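Local atomic coordinates of endoglucanase (Clostridium thermocellum, PDB entry 2E4T), a protein that hydrolyses beta-1,4-glucosidic bonds within cellulose and xyloglucan chains, this chain being its glycoside hydrolase family 44 catalytic module. Residues Glu226-Ala231 / Lys354-Glu359; Asp259-Lys264 / Asp278-His283; Phe297-Asp300 / Glu305-Lys308. All blocks are in the same frame, centred on the assembly; numbering follows the deposited sequence. Where two conformers were deposited one is given.

Contact 1 (Glu226-Ala231 / Lys354-Glu359); sequences EIFGPA and KLAITE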
loop_
_atom_site.group_PDB
_atom_site.type_symbol
_atom_site.label_atom_id
_atom_site.label_comp_id
_atom_site.label_asym_id
_atom_site.label_seq_id
_atom_site.Cartn_x
_atom_site.Cartn_y
_atom_site.Cartn_z
ATOM N N GLU A 226 9.802 -11.159 -4.557
ATOM C CA GLU A 226 9.134 -11.146 -3.251
ATOM C C GLU A 226 7.674 -11.516 -3.422
ATOM O O GLU A 226 6.997 -10.959 -4.309
ATOM C CB GLU A 226 9.271 -9.753 -2.624
ATOM C CG GLU A 226 10.682 -9.534 -2.148
ATOM C CD GLU A 226 10.925 -8.168 -1.526
ATOM O OE1 GLU A 226 10.428 -7.144 -2.044
ATOM O OE2 GLU A 226 11.616 -8.115 -0.506
ATOM N N ILE A 227 7.208 -12.406 -2.548
ATOM C CA ILE A 227 5.801 -12.814 -2.541
ATOM C C ILE A 227 5.067 -12.088 -1.434
ATOM O O ILE A 227 5.468 -12.082 -0.252
ATOM C CB ILE A 227 5.724 -14.371 -2.345
ATOM C CG1 ILE A 227 6.209 -15.080 -3.600
ATOM C CG2 ILE A 227 4.309 -14.783 -1.936
ATOM C CD1 ILE A 227 5.154 -15.004 -4.790
ATOM N N PHE A 228 3.940 -11.469 -1.850
ATOM C CA PHE A 228 3.058 -10.692 -0.995
ATOM C C PHE A 228 1.734 -11.446 -0.816
ATOM O O PHE A 228 1.151 -11.925 -1.808
ATOM C CB PHE A 228 2.689 -9.350 -1.698
ATOM C CG PHE A 228 3.784 -8.321 -1.779
ATOM C CD1 PHE A 228 4.980 -8.574 -2.441
ATOM C CD2 PHE A 228 3.587 -7.061 -1.215
ATOM C CE1 PHE A 228 5.961 -7.596 -2.545
ATOM C CE2 PHE A 228 4.563 -6.074 -1.339
ATOM C CZ PHE A 228 5.770 -6.355 -2.001
ATOM N N GLY A 229 1.238 -11.492 0.421
ATOM C CA GLY A 229 -0.091 -12.008 0.645
ATOM C C GLY A 229 -0.486 -11.735 2.081
ATOM O O GLY A 229 0.370 -11.390 2.909
ATOM N N PRO A 230 -1.788 -11.858 2.393
ATOM C CA PRO A 230 -2.849 -12.352 1.518
ATOM C C PRO A 230 -3.674 -11.290 0.794
ATOM O O PRO A 230 -4.674 -11.636 0.166
ATOM C CB PRO A 230 -3.746 -13.235 2.462
ATOM C CG PRO A 230 -3.232 -12.980 3.876
ATOM C CD PRO A 230 -2.265 -11.772 3.784
ATOM N N ALA A 231 -3.273 -10.001 0.907
ATOM C CA ALA A 231 -4.036 -8.906 0.261
ATOM C C ALA A 231 -5.461 -8.860 0.834
ATOM O O ALA A 231 -6.458 -8.710 0.113
ATOM C CB ALA A 231 -4.020 -8.989 -1.254
ATOM N N LYS A 354 8.121 -8.794 5.997
ATOM C CA LYS A 354 7.885 -7.378 5.852
ATOM C C LYS A 354 6.357 -7.096 5.896
ATOM O O LYS A 354 5.555 -8.051 5.890
ATOM C CB LYS A 354 8.478 -6.895 4.502
ATOM C CG LYS A 354 9.977 -7.097 4.417
ATOM C CD LYS A 354 10.558 -7.002 3.005
ATOM C CE LYS A 354 12.026 -7.214 2.936
ATOM N NZ LYS A 354 12.674 -6.772 1.720
ATOM N N LEU A 355 5.985 -5.820 5.953
ATOM C CA LEU A 355 4.571 -5.434 6.041
ATOM C C LEU A 355 4.253 -4.426 4.931
ATOM O O LEU A 355 4.995 -3.434 4.770
ATOM C CB LEU A 355 4.286 -4.827 7.425
ATOM C CG LEU A 355 2.859 -4.327 7.644
ATOM C CD1 LEU A 355 1.840 -5.457 7.541
ATOM C CD2 LEU A 355 2.736 -3.686 9.020
ATOM N N ALA A 356 3.158 -4.665 4.196
ATOM C CA ALA A 356 2.742 -3.719 3.167
ATOM C C ALA A 356 1.254 -3.423 3.317
ATOM O O ALA A 356 0.452 -4.308 3.631
ATOM C CB ALA A 356 3.015 -4.272 1.764
ATOM N N ILE A 357 0.908 -2.159 3.028
ATOM C CA ILE A 357 -0.487 -1.689 3.009
ATOM C C ILE A 357 -0.773 -1.370 1.543
ATOM O O ILE A 357 -0.447 -0.293 1.050
ATOM C CB ILE A 357 -0.717 -0.473 3.921
ATOM C CG1 ILE A 357 -0.075 -0.664 5.310
ATOM C CG2 ILE A 357 -2.191 -0.187 3.965
ATOM C CD1 ILE A 357 -0.575 -1.836 6.124
ATOM N N THR A 358 -1.339 -2.372 0.820
ATOM C CA THR A 358 -1.380 -2.286 -0.632
ATOM C C THR A 358 -2.652 -1.603 -1.190
ATOM O O THR A 358 -2.701 -1.329 -2.401
ATOM C CB THR A 358 -1.175 -3.655 -1.277
ATOM O OG1 THR A 358 -2.209 -4.526 -0.858
ATOM C CG2 THR A 358 0.237 -4.159 -1.041
ATOM N N GLU A 359 -3.616 -1.294 -0.325
ATOM C CA GLU A 359 -4.676 -0.362 -0.662
ATOM C C GLU A 359 -5.009 0.381 0.628
ATOM O O GLU A 359 -5.085 -0.238 1.711
ATOM C CB GLU A 359 -5.974 -0.998 -1.165
ATOM C CG GLU A 359 -5.806 -1.753 -2.460
ATOM C CD GLU A 359 -7.075 -2.365 -3.021
ATOM O OE1 GLU A 359 -8.199 -1.920 -2.650
ATOM O OE2 GLU A 359 -6.942 -3.275 -3.895
#
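Inside the TIM barrel of this family 44 module, Phe228 of strand 226-232 reaches across to Ala356 and Thr358 of strand 354-360. The two strands are not neighbours in the barrel sheet, because strand 279-284 runs between them. The axes of the segments 226-231 and 354-358 approach to 8.6 Å, with an angle of 58° between their directions. The contact is therefore made by side chains pointing into the barrel. Phe228 CE2 lies 3.9 Å from Ala356 CB, and the methyl meets the ring obliquely. Thr358 CG2 is farther off, 4.4 Å from Phe228 CD2. Val279 of the middle strand packs on both Phe228 and Ala356. Thr358 turns its hydroxyl to Asp281.

At the start of the strands the contact becomes ionic. In the conformer given, one of two deposited, Lys354 NZ donates to Glu226 OE2 at 2.8 Å, approaching nearly along the C-O axis. Both side chains are extended beyond CG and cross at about a right angle. The other carboxylate oxygen, Glu226 OE1, is hydrogen-bonded to the hydroxyls of Tyr387 and Tyr104. These two bonds should steady the carboxylate and favour its ionised form. The lysine charge would add to both effects where this conformer is populated.

Contact 2 (Asp259-Lys264 / Asp278-His283); sequences DYYLDK and DVLDVH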
loop_
_atom_site.group_PDB
_atom_site.type_symbol
_atom_site.label_atom_id
_atom_site.label_comp_id
_atom_site.label_asym_id
_atom_site.label_seq_id
_atom_site.Cartn_x
_atom_site.Cartn_y
_atom_site.Cartn_z
ATOM N N ASP A 259 -2.234 -14.380 12.548
ATOM C CA ASP A 259 -1.241 -15.278 13.175
ATOM C C ASP A 259 -1.206 -16.637 12.515
ATOM O O ASP A 259 -0.127 -17.233 12.347
ATOM C CB ASP A 259 -1.586 -15.464 14.655
ATOM C CG ASP A 259 -1.330 -14.202 15.484
ATOM O OD1 ASP A 259 -0.597 -13.312 15.020
ATOM O OD2 ASP A 259 -1.849 -14.179 16.641
ATOM N N TYR A 260 -2.391 -17.189 12.190
ATOM C CA TYR A 260 -2.468 -18.474 11.484
ATOM C C TYR A 260 -1.720 -18.385 10.144
ATOM O O TYR A 260 -0.930 -19.277 9.779
ATOM C CB TYR A 260 -3.922 -18.844 11.273
ATOM C CG TYR A 260 -4.147 -20.069 10.405
ATOM C CD1 TYR A 260 -4.331 -21.329 10.979
ATOM C CD2 TYR A 260 -4.251 -19.952 9.033
ATOM C CE1 TYR A 260 -4.609 -22.440 10.203
ATOM C CE2 TYR A 260 -4.524 -21.068 8.233
ATOM C CZ TYR A 260 -4.716 -22.302 8.833
ATOM O OH TYR A 260 -5.044 -23.373 8.011
ATOM N N TYR A 261 -1.989 -17.304 9.390
ATOM C CA TYR A 261 -1.349 -17.185 8.069
ATOM C C TYR A 261 0.152 -17.133 8.203
ATOM O O TYR A 261 0.893 -17.845 7.505
ATOM C CB TYR A 261 -1.895 -15.902 7.383
ATOM C CG TYR A 261 -1.399 -15.700 6.007
ATOM C CD1 TYR A 261 -1.926 -16.420 4.938
ATOM C CD2 TYR A 261 -0.388 -14.759 5.723
ATOM C CE1 TYR A 261 -1.505 -16.230 3.635
ATOM C CE2 TYR A 261 0.030 -14.560 4.404
ATOM C CZ TYR A 261 -0.535 -15.241 3.376
ATOM O OH TYR A 261 -0.123 -14.948 2.088
ATOM N N LEU A 262 0.647 -16.292 9.119
ATOM C CA LEU A 262 2.101 -16.198 9.308
ATOM C C LEU A 262 2.677 -17.547 9.747
ATOM O O LEU A 262 3.722 -17.976 9.237
ATOM C CB LEU A 262 2.401 -15.108 10.355
ATOM C CG LEU A 262 2.138 -13.686 9.870
ATOM C CD1 LEU A 262 2.069 -12.767 11.081
ATOM C CD2 LEU A 262 3.208 -13.228 8.884
ATOM N N ASP A 263 2.024 -18.200 10.720
ATOM C CA ASP A 263 2.549 -19.428 11.276
ATOM C C ASP A 263 2.577 -20.528 10.191
ATOM O O ASP A 263 3.576 -21.290 10.098
ATOM C CB ASP A 263 1.677 -19.872 12.451
ATOM C CG ASP A 263 2.284 -20.998 13.264
ATOM O OD1 ASP A 263 3.483 -20.963 13.563
ATOM O OD2 ASP A 263 1.529 -21.877 13.717
ATOM N N LYS A 264 1.503 -20.656 9.444
ATOM C CA LYS A 264 1.445 -21.691 8.413
ATOM C C LYS A 264 2.411 -21.403 7.259
ATOM O O LYS A 264 3.012 -22.348 6.675
ATOM C CB LYS A 264 0.019 -21.922 7.929
ATOM C CG LYS A 264 -0.940 -22.422 8.994
ATOM C CD LYS A 264 -0.470 -23.669 9.759
ATOM C CE LYS A 264 -1.516 -24.114 10.781
ATOM N NZ LYS A 264 -0.975 -25.225 11.658
ATOM N N ASP A 278 7.282 -13.220 1.690
ATOM C CA ASP A 278 8.197 -12.114 1.949
ATOM C C ASP A 278 7.515 -10.945 2.646
ATOM O O ASP A 278 8.156 -10.261 3.476
ATOM C CB ASP A 278 8.848 -11.650 0.657
ATOM C CG ASP A 278 9.708 -12.744 0.079
ATOM O OD1 ASP A 278 10.861 -12.896 0.571
ATOM O OD2 ASP A 278 9.223 -13.464 -0.827
ATOM N N VAL A 279 6.255 -10.689 2.297
ATOM C CA VAL A 279 5.580 -9.485 2.728
ATOM C C VAL A 279 4.131 -9.820 3.099
ATOM O O VAL A 279 3.374 -10.314 2.267
ATOM C CB VAL A 279 5.584 -8.393 1.640
ATOM C CG1 VAL A 279 5.089 -7.092 2.227
ATOM C CG2 VAL A 279 6.966 -8.218 1.015
ATOM N N LEU A 280 3.781 -9.565 4.364
ATOM C CA LEU A 280 2.391 -9.610 4.820
ATOM C C LEU A 280 1.696 -8.372 4.254
ATOM O O LEU A 280 2.145 -7.258 4.488
ATOM C CB LEU A 280 2.360 -9.611 6.350
ATOM C CG LEU A 280 0.962 -9.664 6.949
ATOM C CD1 LEU A 280 0.320 -11.033 6.711
ATOM C CD2 LEU A 280 1.015 -9.378 8.453
ATOM N N ASP A 281 0.617 -8.609 3.499
ATOM C CA ASP A 281 -0.010 -7.576 2.645
ATOM C C ASP A 281 -1.470 -7.457 3.024
ATOM O O ASP A 281 -2.223 -8.468 2.968
ATOM C CB ASP A 281 0.110 -8.149 1.178
ATOM C CG ASP A 281 -0.587 -7.352 0.129
ATOM O OD1 ASP A 281 -1.502 -6.563 0.475
ATOM O OD2 ASP A 281 -0.174 -7.507 -1.053
ATOM N N VAL A 282 -1.880 -6.264 3.461
ATOM C CA VAL A 282 -3.258 -6.040 3.829
ATOM C C VAL A 282 -3.745 -4.711 3.196
ATOM O O VAL A 282 -2.956 -3.834 2.820
ATOM C CB VAL A 282 -3.483 -5.993 5.358
ATOM C CG1 VAL A 282 -3.128 -7.333 6.001
ATOM C CG2 VAL A 282 -2.670 -4.833 5.996
ATOM N N HIS A 283 -5.080 -4.612 3.121
ATOM C CA HIS A 283 -5.758 -3.390 2.702
ATOM C C HIS A 283 -6.382 -2.772 3.947
ATOM O O HIS A 283 -6.969 -3.479 4.780
ATOM C CB HIS A 283 -6.851 -3.692 1.693
ATOM C CG HIS A 283 -6.325 -4.338 0.459
ATOM N ND1 HIS A 283 -5.025 -4.504 0.068
ATOM C CD2 HIS A 283 -7.083 -4.901 -0.539
ATOM C CE1 HIS A 283 -5.021 -5.129 -1.137
ATOM N NE2 HIS A 283 -6.269 -5.390 -1.506
#
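Leu280 is the strand residue that meets the helix, and it does so mainly through CD1. This methyl lies 3.9 Å from Tyr261 CD2, touching the ring obliquely. It is also 4.2 Å from Leu262 CD2, so two successive helix residues share it. The second methyl, Leu280 CD2, lies beside both methyls of Leu262, 4.4 Å from Leu262 CD1. Tyr261 and Leu280 lie alongside one another and run antiparallel, each side chain passing the other toward the opposite backbone. A chi1 of -176° places CG of Tyr261 opposite its own backbone N and swings the ring out toward the strand. No hydrogen bond crosses between the two segments, and all three touching residues are buried. The contact is therefore purely apolar.

This is the packing of an outer helix on the parallel barrel. Helix 257-272 lies between strands 226-232 and 279-284 in the chain, as in the beta-alpha-beta crossovers of a TIM barrel. Leu280 faces the helix layer, while Asp281, the next residue, sends its carboxylate the other way, into the barrel.

Farther out, Tyr261 also packs on Pro230 of strand 226-232 and on Leu277 in the loop before the strand. Leu262 touches Ser345 and Tyr349 of the neighbouring helix 338-349. One turn back along helix 257-272, Asp259 OD1 accepts a hydrogen bond from Ser345 OG, which ties the two helices together.

Contact 3 (Phe297-Asp300 / Glu305-Lys308); sequences FGAD and ETNK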
loop_
_atom_site.group_PDB
_atom_site.type_symbol
_atom_site.label_atom_id
_atom_site.label_comp_id
_atom_site.label_asym_id
_atom_site.label_seq_id
_atom_site.Cartn_x
_atom_site.Cartn_y
_atom_site.Cartn_z
ATOM N N PHE A 297 -15.171 6.950 1.357
ATOM C CA PHE A 297 -16.300 6.336 0.642
ATOM C C PHE A 297 -17.562 7.225 0.803
ATOM O O PHE A 297 -18.442 6.990 1.620
ATOM C CB PHE A 297 -16.612 4.910 1.054
ATOM C CG PHE A 297 -15.468 3.933 0.980
ATOM C CD1 PHE A 297 -14.323 4.127 0.166
ATOM C CD2 PHE A 297 -15.554 2.760 1.721
ATOM C CE1 PHE A 297 -13.317 3.161 0.139
ATOM C CE2 PHE A 297 -14.529 1.824 1.673
ATOM C CZ PHE A 297 -13.446 2.016 0.872
ATOM N N GLY A 298 -17.576 8.305 0.055
ATOM C CA GLY A 298 -18.775 9.166 0.029
ATOM C C GLY A 298 -18.887 10.237 1.133
ATOM O O GLY A 298 -20.001 10.685 1.489
ATOM N N ALA A 299 -17.736 10.604 1.718
ATOM C CA ALA A 299 -17.727 11.590 2.794
ATOM C C ALA A 299 -17.971 12.979 2.247
ATOM O O ALA A 299 -17.445 13.349 1.203
ATOM C CB ALA A 299 -16.408 11.541 3.561
ATOM N N ASP A 300 -18.678 13.794 2.990
ATOM C CA ASP A 300 -18.984 15.161 2.563
ATOM C C ASP A 300 -17.885 16.109 3.070
ATOM O O ASP A 300 -17.703 16.237 4.265
ATOM C CB ASP A 300 -20.310 15.506 3.252
ATOM C CG ASP A 300 -20.833 16.880 2.916
ATOM O OD1 ASP A 300 -20.098 17.672 2.291
ATOM O OD2 ASP A 300 -21.982 17.175 3.312
ATOM N N GLU A 305 -16.832 18.043 11.266
ATOM C CA GLU A 305 -16.546 16.959 12.191
ATOM C C GLU A 305 -15.952 15.737 11.489
ATOM O O GLU A 305 -15.047 15.070 12.033
ATOM C CB GLU A 305 -17.781 16.594 13.031
ATOM C CG GLU A 305 -18.160 17.660 14.021
ATOM C CD GLU A 305 -17.152 17.698 15.163
ATOM O OE1 GLU A 305 -16.743 16.603 15.651
ATOM O OE2 GLU A 305 -16.741 18.808 15.555
ATOM N N THR A 306 -16.417 15.443 10.281
ATOM C CA THR A 306 -15.762 14.355 9.515
ATOM C C THR A 306 -14.311 14.727 9.204
ATOM O O THR A 306 -13.401 13.892 9.303
ATOM C CB THR A 306 -16.508 14.010 8.228
ATOM O OG1 THR A 306 -17.915 13.926 8.467
ATOM C CG2 THR A 306 -15.991 12.735 7.595
ATOM N N ASN A 307 -14.125 15.982 8.753
ATOM C CA ASN A 307 -12.755 16.418 8.414
ATOM C C ASN A 307 -11.829 16.343 9.639
ATOM O O ASN A 307 -10.652 15.925 9.508
ATOM C CB ASN A 307 -12.794 17.823 7.878
ATOM C CG ASN A 307 -13.578 17.953 6.586
ATOM O OD1 ASN A 307 -13.777 16.956 5.846
ATOM N ND2 ASN A 307 -13.994 19.189 6.265
ATOM N N LYS A 308 -12.344 16.731 10.819
ATOM C CA LYS A 308 -11.534 16.662 12.042
ATOM C C LYS A 308 -11.208 15.197 12.365
ATOM O O LYS A 308 -10.084 14.897 12.791
ATOM C CB LYS A 308 -12.242 17.361 13.185
ATOM C CG LYS A 308 -12.213 18.851 13.036
ATOM C CD LYS A 308 -12.987 19.547 14.149
ATOM C CE LYS A 308 -12.819 21.080 14.030
ATOM N NZ LYS A 308 -13.665 21.759 15.032
HETATM O O HOH W 1 -15.368 14.893 5.101
#
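Ala299 and Thr306 form the packed part of this contact, methyl against methyl. Ala299 CB lies 4.2 Å from Thr306 CG2. Ala299 belongs to the loop after strand 293-294, and Thr306 to the first turns of helix 304-312, which follows shortly after. The contact thus closes a short link of the chain near the periphery of the module. The chi1 of Thr306, -45°, sets the hydroxyl beside the backbone N and leaves CG2 as the branch that meets Ala299. One carboxylate outside the segments serves both sides of the contact: Glu293 OE2 is hydrogen-bonded to the Thr306 hydroxyl, and Glu293 OE1 accepts from Asp300 N.

The second part is looser and hydrated. Asp300 O and Asn307 OD1 stand 4.3 Å apart, too far for direct bonding, and both are acceptors here. A water between them donates to each, at 2.8 Å to Asp300 O and 2.7 Å to Asn307 OD1. The loop residues Ala299 and Asp300 are partly exposed, whereas Thr306 and Asn307 are buried on the helix side. The Asp300 carboxylate takes no part in the bridge and forms a salt bridge with Arg302.

Asn307 is held at both ends of its amide, as OD1 also accepts from Arg310 NH1 while ND2 donates to Pro301 O. The amide oxygen and nitrogen are thus told apart, and the flip of the group is fixed. The oxygen is thereby presented to the water, which supplies the protons that neither acceptor could offer the other.

Overall arrangement
Contacts 1 and 2 belong to the same parallel barrel sheet, with centres about 8 Å apart. Strand 279-284, part of contact 2, lies between the two strands of contact 1 and joins the contacts directly. Contact 1 works on the inside of the barrel and contact 2 on the helix-covered outside. Contact 3 does not touch them. Its centre is about 28 Å from that of contact 1, with nearest atoms about 7 Å apart, and about 31 Å from that of contact 2. Along the chain, contact 2 closes before contact 3 opens, and both are nested within the loop closed by contact 1. The barrel sheet is thus packed on its inner and outer faces, while contact 3 lies in a peripheral loop and helix.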